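Local coordinates for protein glycerophosphodiester phosphodiesterase (Cytophaga hutchinsonii ATCC 33406, PDB 3CH0) that belongs to the glycerophosphodiester phosphodiesterase family, whose members are built on a TIM-barrel fold, at residues Thr58-Glu63 / Ala89-Ile94; Thr123-Lys126 / Gln132-Gly135; Lys138-Val141 / Asp147-Asn150; Arg179-Met184 / Ile191-Leu196; Glu248-Leu253 / Asp267-Lys272. All coordinates share one frame; numbering follows the deposited sequence.

Contact 1 of 5, residues Thr58-Glu63 / Ala89-Ile94; sequences TFFHHE and ADIKEI
The carbonyl oxygen of Ile91 meets two groups: it accepts a backbone bond from Ile94 N at 3.3 Å, and it lies at the edge of the Phe60 ring, near the ring plane, 3.8 Å from CZ. That hydrogen bond belongs to a type I beta turn, Ile91 to Ile94, in an excursion of the TIM-barrel chain; Phe60 comes from the loop between strands 52-54 and 67-68. Ile94 carries most of the packing. Its CD1 sits over one face of the Phe60 ring, 3.5 Å from Phe60 CE2, while its other branch, CG2, reaches Phe60 CE1 at 3.4 Å. The isoleucine branches part in this way because Ile94 CG1 is anti to the carbonyl carbon (chi1 -65°) and CG2 anti to the backbone N. Ile91 adds a lighter touch, its CG2 4.0 Å from Phe60 CZ. Val68 of strand 67-68 packs against both Phe60 and Ile94; Phe60, Ile91 and Ile94 are all buried, and a backbone bond to Phe81 holds the Phe60 loop. Just beyond Phe60 the loop folds back on itself: Glu63 N donates to His61 ND1 at 3.0 Å, nearly straight at 168° and in the imidazole plane.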
# COMPACT_ATOMS: atom_id res chain seq x y z
N THR A 58 2.39 6.19 -10.65
CA THR A 58 3.47 7.06 -11.04
C THR A 58 2.98 8.28 -11.84
O THR A 58 3.83 8.99 -12.34
CB THR A 58 4.53 6.32 -11.84
OG1 THR A 58 3.91 5.77 -13.00
CG2 THR A 58 5.10 5.17 -11.00
N PHE A 59 1.68 8.42 -12.02
CA PHE A 59 1.08 9.55 -12.73
C PHE A 59 -0.11 10.02 -11.86
O PHE A 59 -0.60 9.30 -10.96
CB PHE A 59 0.59 9.16 -14.14
CG PHE A 59 -0.35 7.99 -14.15
CD1 PHE A 59 0.14 6.69 -14.22
CD2 PHE A 59 -1.70 8.16 -14.04
CE1 PHE A 59 -0.73 5.64 -14.19
CE2 PHE A 59 -2.53 7.14 -14.01
CZ PHE A 59 -2.05 5.83 -14.09
N PHE A 60 -0.63 11.20 -12.20
CA PHE A 60 -1.87 11.68 -11.53
C PHE A 60 -3.09 11.04 -12.13
O PHE A 60 -3.39 11.24 -13.29
CB PHE A 60 -2.01 13.20 -11.61
CG PHE A 60 -1.14 13.91 -10.64
CD1 PHE A 60 -1.61 14.20 -9.33
CD2 PHE A 60 0.18 14.24 -10.96
CE1 PHE A 60 -0.79 14.84 -8.41
CE2 PHE A 60 0.99 14.86 -10.06
CZ PHE A 60 0.51 15.17 -8.75
N HIS A 61 -3.80 10.25 -11.33
CA HIS A 61 -4.87 9.42 -11.82
C HIS A 61 -6.14 10.23 -11.99
O HIS A 61 -6.53 11.04 -11.10
CB HIS A 61 -5.11 8.23 -10.85
CG HIS A 61 -5.83 7.09 -11.47
ND1 HIS A 61 -7.19 7.10 -11.72
CD2 HIS A 61 -5.39 5.85 -11.82
CE1 HIS A 61 -7.54 5.94 -12.23
NE2 HIS A 61 -6.47 5.17 -12.34
N HIS A 62 -6.88 9.94 -13.06
CA HIS A 62 -8.14 10.67 -13.29
C HIS A 62 -9.23 10.45 -12.21
O HIS A 62 -10.14 11.29 -12.05
CB HIS A 62 -8.72 10.32 -14.67
CG HIS A 62 -9.44 9.03 -14.73
ND1 HIS A 62 -8.79 7.82 -14.87
CD2 HIS A 62 -10.76 8.75 -14.71
CE1 HIS A 62 -9.68 6.85 -14.90
NE2 HIS A 62 -10.88 7.38 -14.82
N GLU A 63 -9.19 9.35 -11.44
CA GLU A 63 -10.24 9.12 -10.52
C GLU A 63 -10.14 10.08 -9.37
O GLU A 63 -11.16 10.34 -8.70
CB GLU A 63 -10.27 7.68 -10.01
CG GLU A 63 -10.76 6.75 -11.09
CD GLU A 63 -10.91 5.31 -10.59
OE1 GLU A 63 -9.97 4.82 -9.93
OE2 GLU A 63 -11.96 4.67 -10.83
N ALA A 89 8.27 19.77 -5.67
CA ALA A 89 7.70 21.11 -5.46
C ALA A 89 6.49 21.34 -6.34
O ALA A 89 5.56 22.04 -5.94
CB ALA A 89 8.77 22.20 -5.72
N ASP A 90 6.45 20.72 -7.51
CA ASP A 90 5.32 20.80 -8.40
C ASP A 90 4.23 19.77 -8.10
O ASP A 90 3.05 20.05 -8.30
CB ASP A 90 5.76 20.75 -9.86
CG ASP A 90 6.76 21.87 -10.19
OD1 ASP A 90 6.46 23.02 -9.81
OD2 ASP A 90 7.84 21.61 -10.73
N ILE A 91 4.66 18.57 -7.70
CA ILE A 91 3.72 17.49 -7.37
C ILE A 91 2.81 17.95 -6.22
O ILE A 91 1.59 17.75 -6.25
CB ILE A 91 4.51 16.19 -6.98
CG1 ILE A 91 5.18 15.60 -8.26
CG2 ILE A 91 3.58 15.18 -6.25
CD1 ILE A 91 6.22 14.50 -7.90
N LYS A 92 3.42 18.65 -5.26
CA LYS A 92 2.74 19.01 -3.99
C LYS A 92 1.66 20.11 -4.17
O LYS A 92 0.89 20.40 -3.25
CB LYS A 92 3.75 19.38 -2.91
CG LYS A 92 4.33 20.77 -3.00
CD LYS A 92 5.35 21.03 -1.90
CE LYS A 92 5.72 22.52 -1.84
NZ LYS A 92 6.66 22.84 -0.72
N GLU A 93 1.60 20.68 -5.36
CA GLU A 93 0.61 21.71 -5.66
C GLU A 93 -0.70 21.23 -6.23
O GLU A 93 -1.61 22.04 -6.42
CB GLU A 93 1.23 22.76 -6.60
CG GLU A 93 2.41 23.47 -5.96
CD GLU A 93 2.09 24.20 -4.63
OE1 GLU A 93 0.93 24.67 -4.46
OE2 GLU A 93 2.99 24.30 -3.75
N ILE A 94 -0.85 19.92 -6.42
CA ILE A 94 -1.95 19.37 -7.19
C ILE A 94 -2.92 18.65 -6.23
O ILE A 94 -2.52 17.73 -5.46
CB ILE A 94 -1.41 18.39 -8.26
CG1 ILE A 94 -0.55 19.17 -9.29
CG2 ILE A 94 -2.54 17.69 -8.95
CD1 ILE A 94 0.36 18.34 -10.21

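Contact 2 of 5, residues Thr123-Lys126 / Gln132-Gly135; sequences TAEK and QYNG. With EDO (1,2-ethanediol), chain O.
At the edge of the Tyr133 ring, and in its plane, lies Glu125 OE2; Ala124 CB meets the same ring obliquely, 4.0 Å from Tyr133 CZ and 3.3 Å from Tyr133 OH. The carboxylate is turned 36° from the ring plane. Tyr133 OH donates to Glu125 OE2 at 2.7 Å; the oxygen accepts with its anti lone pair, the one directed away from OE1. Glu125 CB does not point at the strand, but the bend at chi2 (-61°) brings the carboxylate to the phenol. The contact belongs to a helix-to-strand step of the TIM barrel: helix 117-127 packs outside the sheet, and the short turn after it leads into strand 132-137, whose Tyr133 points out toward the helix. Phe42 and Ile167 also touch the tyrosine, and Leu33 and Leu40 touch Ala124. On strand residue Gln132, which points away from the helix, the amide grips a 1,2-ethanediol: Gln132 NE2 donates to O1 of the diol at 2.8 Å, and Gln132 OE1 accepts from O2 of the diol at 3.1 Å. Arg170 NH1 forms a salt bridge to the same Glu125 OE2, so this oxygen is held by a phenol and a guanidinium together, which probably favours the ionised carboxylate.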
# COMPACT_ATOMS: atom_id res chain seq x y z
N THR A 123 4.43 11.96 10.77
CA THR A 123 3.08 12.06 11.31
C THR A 123 2.71 10.84 12.14
O THR A 123 2.22 10.96 13.27
CB THR A 123 2.00 12.25 10.16
OG1 THR A 123 2.27 13.46 9.46
CG2 THR A 123 0.55 12.23 10.69
N ALA A 124 2.88 9.65 11.58
CA ALA A 124 2.51 8.43 12.23
C ALA A 124 3.34 8.21 13.51
O ALA A 124 2.80 7.80 14.52
CB ALA A 124 2.66 7.25 11.26
N GLU A 125 4.65 8.43 13.42
CA GLU A 125 5.51 8.21 14.57
C GLU A 125 5.19 9.17 15.71
O GLU A 125 5.38 8.79 16.87
CB GLU A 125 6.98 8.36 14.19
CG GLU A 125 7.45 7.21 13.30
CD GLU A 125 7.34 5.86 13.97
OE1 GLU A 125 8.07 5.63 14.97
OE2 GLU A 125 6.52 4.97 13.53
N LYS A 126 4.80 10.40 15.38
CA LYS A 126 4.41 11.34 16.48
C LYS A 126 3.18 10.82 17.22
O LYS A 126 3.03 11.01 18.45
CB LYS A 126 4.10 12.72 15.90
CG LYS A 126 3.67 13.75 16.95
N GLN A 132 2.38 0.03 12.61
CA GLN A 132 3.12 -0.68 11.59
C GLN A 132 2.81 -0.09 10.21
O GLN A 132 1.79 0.61 10.01
CB GLN A 132 2.83 -2.19 11.68
CG GLN A 132 3.40 -2.79 12.94
CD GLN A 132 2.99 -4.19 13.20
OE1 GLN A 132 2.10 -4.43 14.03
NE2 GLN A 132 3.61 -5.14 12.53
N TYR A 133 3.69 -0.39 9.25
CA TYR A 133 3.65 0.15 7.91
C TYR A 133 3.73 -1.02 6.92
O TYR A 133 4.52 -1.93 7.11
CB TYR A 133 4.86 1.03 7.69
CG TYR A 133 5.02 2.18 8.62
CD1 TYR A 133 5.66 2.03 9.87
CD2 TYR A 133 4.56 3.43 8.29
CE1 TYR A 133 5.79 3.10 10.73
CE2 TYR A 133 4.74 4.54 9.11
CZ TYR A 133 5.32 4.36 10.37
OH TYR A 133 5.47 5.50 11.15
N ASN A 134 2.97 -0.91 5.83
CA ASN A 134 3.07 -1.83 4.72
C ASN A 134 3.13 -0.98 3.48
O ASN A 134 2.10 -0.44 3.00
CB ASN A 134 1.85 -2.75 4.72
CG ASN A 134 1.97 -3.86 3.69
OD1 ASN A 134 3.04 -3.98 3.03
ND2 ASN A 134 0.86 -4.56 3.43
N GLY A 135 4.35 -0.79 2.97
CA GLY A 135 4.58 0.11 1.85
C GLY A 135 4.90 -0.61 0.58
O GLY A 135 5.79 -1.43 0.56
C1 EDO O . 1.13 -8.39 12.59
O1 EDO O . 2.30 -7.63 12.24
C2 EDO O . 0.19 -7.64 13.54
O2 EDO O . 0.90 -7.20 14.72

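Contact 3 of 5, residues Lys138-Val141 / Asp147-Asn150; sequences KSTV and DHPN
Hydrogen bonds hold the His148 imidazole at both nitrogens. Thr140 N donates to His148 NE2 at 3.1 Å and 168°, a straight bond that nonetheless approaches from well outside the ring plane, by 36°. On the other nitrogen, His148 ND1 donates a hydrogen bond to Pro149 O at 2.9 Å, this time within the plane of the ring, and the two bonds together fix how the imidazole is rotated. The first torsion of His148, chi1, sets CG between the backbone N and the carbonyl carbon, and chi2 then turns ND1 to Pro149 O and NE2 to Thr140. A water bridges Thr140 and His148, 2.6 Å from Thr140 OG1 and 3.1 Å from His148 NE2. Both segments belong to the loop that leaves strand 132-137 of the TIM barrel and enters helix 151-164, with Asn150 as the N-cap residue; loops after the C-terminal ends of the strands form the mouth of such barrels. Van der Waals contacts come next. Ser139 CB lies over one face of the imidazole in a CH-pi contact, 4.1 Å from the ring centroid and 21° off its normal, while Phe154 of helix 151-164 also meets the ring. Ser139 OG turns to Asp177. Lys138 O approaches the ring obliquely, 3.6 Å from His148 CD2. The charged contact is made by Lys138, whose NZ leads away from the histidine to a salt bridge with Glu136 and a hydrogen bond to a bound citric acid.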
# COMPACT_ATOMS: atom_id res chain seq x y z
N LYS A 138 5.83 0.48 -6.17
CA LYS A 138 5.11 0.43 -7.41
C LYS A 138 5.98 0.46 -8.67
O LYS A 138 5.94 1.40 -9.44
CB LYS A 138 4.09 1.59 -7.43
CG LYS A 138 2.94 1.39 -6.46
CD LYS A 138 1.95 0.31 -6.92
CE LYS A 138 0.62 0.21 -6.19
NZ LYS A 138 -0.19 -1.06 -6.56
N SER A 139 6.73 -0.63 -8.86
CA SER A 139 7.65 -0.78 -10.00
C SER A 139 7.08 -1.85 -10.94
O SER A 139 6.42 -2.83 -10.48
CB SER A 139 9.06 -1.18 -9.55
OG SER A 139 9.02 -2.36 -8.75
N THR A 140 7.38 -1.68 -12.22
CA THR A 140 7.18 -2.70 -13.22
C THR A 140 8.38 -2.65 -14.17
O THR A 140 9.03 -1.62 -14.33
CB THR A 140 5.89 -2.53 -14.06
OG1 THR A 140 6.04 -1.46 -14.98
CG2 THR A 140 4.65 -2.32 -13.16
N VAL A 141 8.68 -3.80 -14.77
CA VAL A 141 9.79 -3.89 -15.72
C VAL A 141 9.69 -2.86 -16.83
O VAL A 141 10.67 -2.26 -17.21
CB VAL A 141 9.85 -5.32 -16.36
CG1 VAL A 141 10.91 -5.38 -17.48
CG2 VAL A 141 10.11 -6.34 -15.28
N ASP A 147 8.87 5.61 -15.75
CA ASP A 147 7.87 5.85 -14.68
C ASP A 147 8.47 5.87 -13.30
O ASP A 147 7.81 6.34 -12.37
CB ASP A 147 6.80 4.82 -14.78
CG ASP A 147 6.11 4.83 -16.14
OD1 ASP A 147 5.83 5.94 -16.64
OD2 ASP A 147 5.88 3.74 -16.70
N HIS A 148 9.69 5.38 -13.17
CA HIS A 148 10.37 5.30 -11.89
C HIS A 148 11.82 4.86 -12.16
O HIS A 148 12.12 4.47 -13.29
CB HIS A 148 9.66 4.27 -10.97
CG HIS A 148 9.43 2.96 -11.64
ND1 HIS A 148 10.46 2.08 -11.99
CD2 HIS A 148 8.28 2.37 -12.04
CE1 HIS A 148 9.92 1.04 -12.61
NE2 HIS A 148 8.60 1.19 -12.66
N PRO A 149 12.68 4.91 -11.15
CA PRO A 149 14.08 4.49 -11.37
C PRO A 149 14.22 2.96 -11.58
O PRO A 149 13.28 2.21 -11.45
CB PRO A 149 14.76 4.88 -10.07
CG PRO A 149 13.80 5.83 -9.34
CD PRO A 149 12.45 5.41 -9.77
N ASN A 150 15.44 2.57 -11.87
CA ASN A 150 15.85 1.18 -11.72
C ASN A 150 15.60 0.67 -10.31
O ASN A 150 15.49 1.44 -9.33
CB ASN A 150 17.34 1.05 -12.12
CG ASN A 150 18.25 1.95 -11.29
OD1 ASN A 150 18.13 3.17 -11.38
ND2 ASN A 150 19.15 1.36 -10.49
O HOH W 1 5.80 0.95 -13.92

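Contact 4 of 5, residues Arg179-Met184 / Ile191-Leu196; sequences RALEYM and IKLSYL
Bends at chi2 (-68°) and chi3 (-60°) curl the Met184 side chain, modelled as selenomethionine, so that its terminal CE reaches Ile191 CD1 at 3.8 Å. Leu181 CG and Leu193 CG each stand anti to their carbonyl carbon, and these two leucines extend across the gap toward the opposite backbone. Leu193 forks over the helix: its CD1 is 3.4 Å from Leu181 O, and its CD2 packs against Met184 CB at 3.7 Å. In return, Leu181 forks over the strand, placing CD2 at 3.8 Å from Ser194 O and at 4.2 Å from Leu193 CB. Its other methyl, CD1, meets Tyr195 CD1 at 3.6 Å, the two side chains crossing at about a right angle. The Tyr195 hydroxyl is hydrogen-bonded to Gln206 O. Helix 179-184 and strand 192-196 run antiparallel, at 164°, as the return half of the beta-alpha-beta unit formed by strand 171-175, helix 178-187 and strand 192-197 of the TIM barrel. The axes of this helix and strand approach to 9.5 Å, and apolar side chains meet between them. The strand is itself bonded into the sheet on both edges, Ser194 through its backbone to Leu173 and Ser175, and Leu193 and Tyr195 to Val216. Leu193 also touches Leu173 of the neighbouring strand and Phe212 of a loop.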
# COMPACT_ATOMS: atom_id res chain seq x y z
N ARG A 179 11.40 -8.60 -8.79
CA ARG A 179 12.75 -8.03 -8.83
C ARG A 179 12.97 -7.17 -7.60
O ARG A 179 14.09 -7.12 -7.06
CB ARG A 179 12.93 -7.15 -10.05
CG ARG A 179 12.67 -7.84 -11.43
CD ARG A 179 12.82 -6.87 -12.58
NE ARG A 179 11.94 -5.70 -12.37
CZ ARG A 179 12.11 -4.51 -12.93
NH1 ARG A 179 13.10 -4.29 -13.78
NH2 ARG A 179 11.31 -3.49 -12.60
N ALA A 180 11.98 -6.37 -7.23
CA ALA A 180 12.10 -5.50 -6.06
C ALA A 180 12.18 -6.40 -4.80
O ALA A 180 12.99 -6.14 -3.89
CB ALA A 180 10.90 -4.55 -5.95
N LEU A 181 11.40 -7.50 -4.72
CA LEU A 181 11.48 -8.40 -3.57
C LEU A 181 12.87 -9.07 -3.45
O LEU A 181 13.43 -9.19 -2.39
CB LEU A 181 10.34 -9.39 -3.58
CG LEU A 181 8.95 -8.80 -3.58
CD1 LEU A 181 7.90 -9.91 -3.82
CD2 LEU A 181 8.72 -8.00 -2.30
N GLU A 182 13.40 -9.51 -4.59
CA GLU A 182 14.72 -10.15 -4.58
C GLU A 182 15.79 -9.18 -4.11
O GLU A 182 16.71 -9.53 -3.33
CB GLU A 182 15.10 -10.72 -5.95
CG GLU A 182 14.23 -11.87 -6.41
CD GLU A 182 14.41 -13.19 -5.69
OE1 GLU A 182 15.32 -13.36 -4.82
OE2 GLU A 182 13.62 -14.13 -6.02
N TYR A 183 15.75 -7.96 -4.64
CA TYR A 183 16.72 -6.92 -4.29
C TYR A 183 16.66 -6.62 -2.80
O TYR A 183 17.67 -6.55 -2.08
CB TYR A 183 16.47 -5.65 -5.10
CG TYR A 183 17.47 -4.57 -4.76
CD1 TYR A 183 18.70 -4.56 -5.36
CD2 TYR A 183 17.19 -3.63 -3.78
CE1 TYR A 183 19.64 -3.60 -5.06
CE2 TYR A 183 18.12 -2.63 -3.47
CZ TYR A 183 19.37 -2.62 -4.11
OH TYR A 183 20.34 -1.68 -3.83
N MSE A 184 15.45 -6.38 -2.31
CA MSE A 184 15.26 -6.13 -0.87
C MSE A 184 15.76 -7.26 -0.00
O MSE A 184 16.44 -7.05 1.02
CB MSE A 184 13.78 -5.94 -0.53
CG MSE A 184 13.14 -4.70 -1.08
SE MSE A 184 13.83 -3.07 -0.27
CE MSE A 184 13.36 -3.44 1.54
N ILE A 191 14.28 -6.27 6.65
CA ILE A 191 12.97 -5.68 6.42
C ILE A 191 12.02 -6.74 5.89
O ILE A 191 12.31 -7.40 4.91
CB ILE A 191 13.04 -4.51 5.46
CG1 ILE A 191 13.91 -3.40 6.04
CG2 ILE A 191 11.59 -4.03 5.07
CD1 ILE A 191 14.21 -2.29 5.03
N LYS A 192 10.95 -7.00 6.62
CA LYS A 192 9.95 -8.01 6.27
C LYS A 192 9.39 -7.72 4.87
O LYS A 192 9.18 -6.56 4.57
CB LYS A 192 8.79 -8.04 7.24
CG LYS A 192 9.11 -8.63 8.61
CD LYS A 192 7.87 -8.74 9.52
CE LYS A 192 7.26 -7.37 9.90
NZ LYS A 192 8.16 -6.49 10.67
N LEU A 193 9.17 -8.76 4.05
CA LEU A 193 8.60 -8.59 2.73
C LEU A 193 7.24 -9.24 2.63
O LEU A 193 7.00 -10.34 3.16
CB LEU A 193 9.55 -9.14 1.68
CG LEU A 193 10.95 -8.56 1.67
CD1 LEU A 193 11.78 -9.22 0.55
CD2 LEU A 193 10.93 -7.03 1.48
N SER A 194 6.37 -8.60 1.85
CA SER A 194 5.13 -9.14 1.44
C SER A 194 5.03 -9.28 -0.08
O SER A 194 5.27 -8.32 -0.85
CB SER A 194 4.00 -8.22 1.92
OG SER A 194 2.73 -8.68 1.38
N TYR A 195 4.66 -10.50 -0.52
CA TYR A 195 4.54 -10.81 -1.89
C TYR A 195 3.08 -10.69 -2.36
O TYR A 195 2.19 -11.43 -1.95
CB TYR A 195 4.99 -12.28 -2.03
CG TYR A 195 4.93 -12.92 -3.38
CD1 TYR A 195 5.16 -12.20 -4.54
CD2 TYR A 195 4.83 -14.31 -3.47
CE1 TYR A 195 5.18 -12.83 -5.80
CE2 TYR A 195 4.85 -14.95 -4.67
CZ TYR A 195 5.04 -14.23 -5.83
OH TYR A 195 5.09 -14.82 -7.09
N LEU A 196 2.87 -9.66 -3.17
CA LEU A 196 1.58 -9.38 -3.76
C LEU A 196 1.39 -10.23 -4.99
O LEU A 196 2.25 -10.30 -5.87
CB LEU A 196 1.45 -7.91 -4.14
CG LEU A 196 1.37 -6.93 -2.99
CD1 LEU A 196 1.59 -5.46 -3.42
CD2 LEU A 196 -0.01 -7.10 -2.34

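Contact 5 of 5, residues Glu248-Leu253 / Asp267-Lys272; sequences EEIETL and DLFFEK. With EDO (1,2-ethanediol), chain H.
Ile250, on a regular helical turn, faces Leu268 in a short 3-10 segment, with their CA atoms 9.1 Å apart; just before Leu268 the chain turns round Asp267 O, which accepts from both Phe270 N and Glu271 N at 3.0 Å. The two branches of Ile250 do the packing. CG2 approaches Phe269 CZ at 3.7 Å, meeting the ring obliquely. CD1, on the same side of the ring plane, is 3.9 Å from Phe269 CE2, and also lies 3.9 Å from Leu268 CD1. Ile250 CG1 is anti to the carbonyl carbon (chi1 -72°), leaving CG2 anti to the backbone N, and this spread allows one residue to touch two neighbours. The CB of Phe269 starts off at an angle to the helix, but its ring swings back to Ile250. These residues lie where the TIM barrel closes: helix 247-256 precedes strand 260-263, which pairs in parallel with strand 10-13 near the start of the chain, and the C-terminal tail then folds back beside the helix. Phe269 accordingly touches Ile261 and Thr263 of strand 260-263 and Ile11 of strand 10-13, and Ile250 also rests on Ile261. On another flank of the helix, the Glu249 carboxylate takes both hydroxyls of a 1,2-ethanediol, O1 to OE1 at 2.6 Å and O2 to OE2 at 2.8 Å. Thr246 OG1 shares the OE2 end, and the backbone N of Asn245 is hydrogen-bonded to the diol.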
# COMPACT_ATOMS: atom_id res chain seq x y z
N GLU A 248 -19.03 -9.15 5.84
CA GLU A 248 -19.26 -10.58 5.67
C GLU A 248 -18.01 -11.23 5.03
O GLU A 248 -17.64 -12.34 5.37
CB GLU A 248 -20.48 -10.81 4.79
CG GLU A 248 -21.78 -10.38 5.40
CD GLU A 248 -22.05 -8.87 5.30
OE1 GLU A 248 -21.32 -8.11 4.64
OE2 GLU A 248 -23.04 -8.45 5.94
N GLU A 249 -17.39 -10.55 4.06
CA GLU A 249 -16.20 -11.10 3.41
C GLU A 249 -15.04 -11.23 4.38
O GLU A 249 -14.27 -12.19 4.35
CB GLU A 249 -15.77 -10.27 2.19
CG GLU A 249 -16.68 -10.35 0.99
CD GLU A 249 -16.22 -9.37 -0.03
OE1 GLU A 249 -15.32 -9.75 -0.86
OE2 GLU A 249 -16.72 -8.20 -0.01
N ILE A 250 -14.91 -10.23 5.26
CA ILE A 250 -13.86 -10.23 6.30
C ILE A 250 -14.10 -11.41 7.25
O ILE A 250 -13.18 -12.16 7.59
CB ILE A 250 -13.84 -8.89 7.07
CG1 ILE A 250 -13.27 -7.79 6.17
CG2 ILE A 250 -13.04 -9.00 8.36
CD1 ILE A 250 -13.48 -6.33 6.63
N GLU A 251 -15.36 -11.58 7.64
CA GLU A 251 -15.71 -12.69 8.54
C GLU A 251 -15.44 -14.05 7.89
O GLU A 251 -14.90 -14.97 8.58
CB GLU A 251 -17.16 -12.53 9.01
CG GLU A 251 -17.29 -11.45 10.06
CD GLU A 251 -18.74 -11.12 10.45
OE1 GLU A 251 -19.65 -11.30 9.59
OE2 GLU A 251 -18.91 -10.65 11.60
N THR A 252 -15.78 -14.23 6.63
CA THR A 252 -15.47 -15.48 5.90
C THR A 252 -13.96 -15.73 5.92
O THR A 252 -13.52 -16.80 6.32
CB THR A 252 -15.97 -15.47 4.49
OG1 THR A 252 -17.42 -15.50 4.54
CG2 THR A 252 -15.46 -16.70 3.66
N LEU A 253 -13.19 -14.71 5.60
CA LEU A 253 -11.74 -14.90 5.59
C LEU A 253 -11.12 -15.22 6.97
O LEU A 253 -10.20 -16.04 7.06
CB LEU A 253 -11.07 -13.66 5.00
CG LEU A 253 -11.34 -13.48 3.52
CD1 LEU A 253 -11.03 -12.04 3.06
CD2 LEU A 253 -10.55 -14.54 2.71
N ASP A 267 -12.81 1.17 9.36
CA ASP A 267 -13.89 1.40 10.32
C ASP A 267 -14.80 0.16 10.55
O ASP A 267 -15.43 0.02 11.62
CB ASP A 267 -14.72 2.63 9.91
CG ASP A 267 -15.32 2.54 8.53
OD1 ASP A 267 -14.64 2.10 7.60
OD2 ASP A 267 -16.48 3.00 8.35
N LEU A 268 -14.84 -0.77 9.58
CA LEU A 268 -15.61 -2.01 9.76
C LEU A 268 -15.21 -2.75 11.03
O LEU A 268 -16.04 -3.39 11.67
CB LEU A 268 -15.46 -2.93 8.53
CG LEU A 268 -16.19 -2.45 7.26
CD1 LEU A 268 -15.78 -3.18 6.02
CD2 LEU A 268 -17.72 -2.52 7.42
N PHE A 269 -13.95 -2.66 11.41
CA PHE A 269 -13.44 -3.40 12.53
C PHE A 269 -13.78 -2.76 13.86
O PHE A 269 -13.60 -3.41 14.87
CB PHE A 269 -11.92 -3.56 12.43
CG PHE A 269 -11.50 -4.57 11.40
CD1 PHE A 269 -11.45 -5.91 11.70
CD2 PHE A 269 -11.19 -4.20 10.11
CE1 PHE A 269 -11.04 -6.84 10.78
CE2 PHE A 269 -10.79 -5.12 9.19
CZ PHE A 269 -10.72 -6.42 9.50
N PHE A 270 -14.19 -1.50 13.86
CA PHE A 270 -14.42 -0.73 15.09
C PHE A 270 -15.90 -0.35 15.25
O PHE A 270 -16.29 0.18 16.29
CB PHE A 270 -13.50 0.49 15.10
CG PHE A 270 -12.07 0.12 14.91
CD1 PHE A 270 -11.34 -0.45 15.95
CD2 PHE A 270 -11.48 0.17 13.66
CE1 PHE A 270 -10.02 -0.86 15.76
CE2 PHE A 270 -10.16 -0.22 13.48
CZ PHE A 270 -9.43 -0.76 14.52
N GLU A 271 -16.73 -0.71 14.27
CA GLU A 271 -18.20 -0.70 14.36
C GLU A 271 -18.75 -1.79 15.31
O GLU A 271 -18.64 -2.99 15.05
CB GLU A 271 -18.83 -0.85 12.97
CG GLU A 271 -18.73 0.43 12.14
CD GLU A 271 -18.95 0.21 10.63
OE1 GLU A 271 -19.53 -0.83 10.26
OE2 GLU A 271 -18.53 1.10 9.84
N LYS A 272 -19.36 -1.33 16.41
CA LYS A 272 -19.96 -2.23 17.40
C LYS A 272 -21.32 -2.70 16.91
O LYS A 272 -21.43 -3.60 16.05
CB LYS A 272 -20.07 -1.53 18.77
OXT LYS A 272 -22.35 -2.19 17.35
C1 EDO H . -13.70 -7.43 -2.82
O1 EDO H . -14.61 -8.53 -2.99
C2 EDO H . -14.39 -6.20 -2.23
O2 EDO H . -14.86 -6.33 -0.90

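Overall arrangement
The five contacts follow one another along the chain in series, each closing before the next opens. Contacts 2 and 4 tie helices 117-127 and 178-187 to strands of the same barrel sheet; their centres are 18 Å apart. Contact 3 continues from strand 132-137 of contact 2 into the loop before helix 151-164. It touches contact 1 through Thr58 CG2, 3.3 Å from Asp147 O, and contact 4 through Arg179 NH2, 3.4 Å from Thr140 O. Through Thr58 the excursion holding contact 1 meets that loop. Contact 5, where the chain ends, lies about 34 Å from contact 3, centre to centre, on the opposite side of the chain's centre, beside the strand pair that closes the barrel.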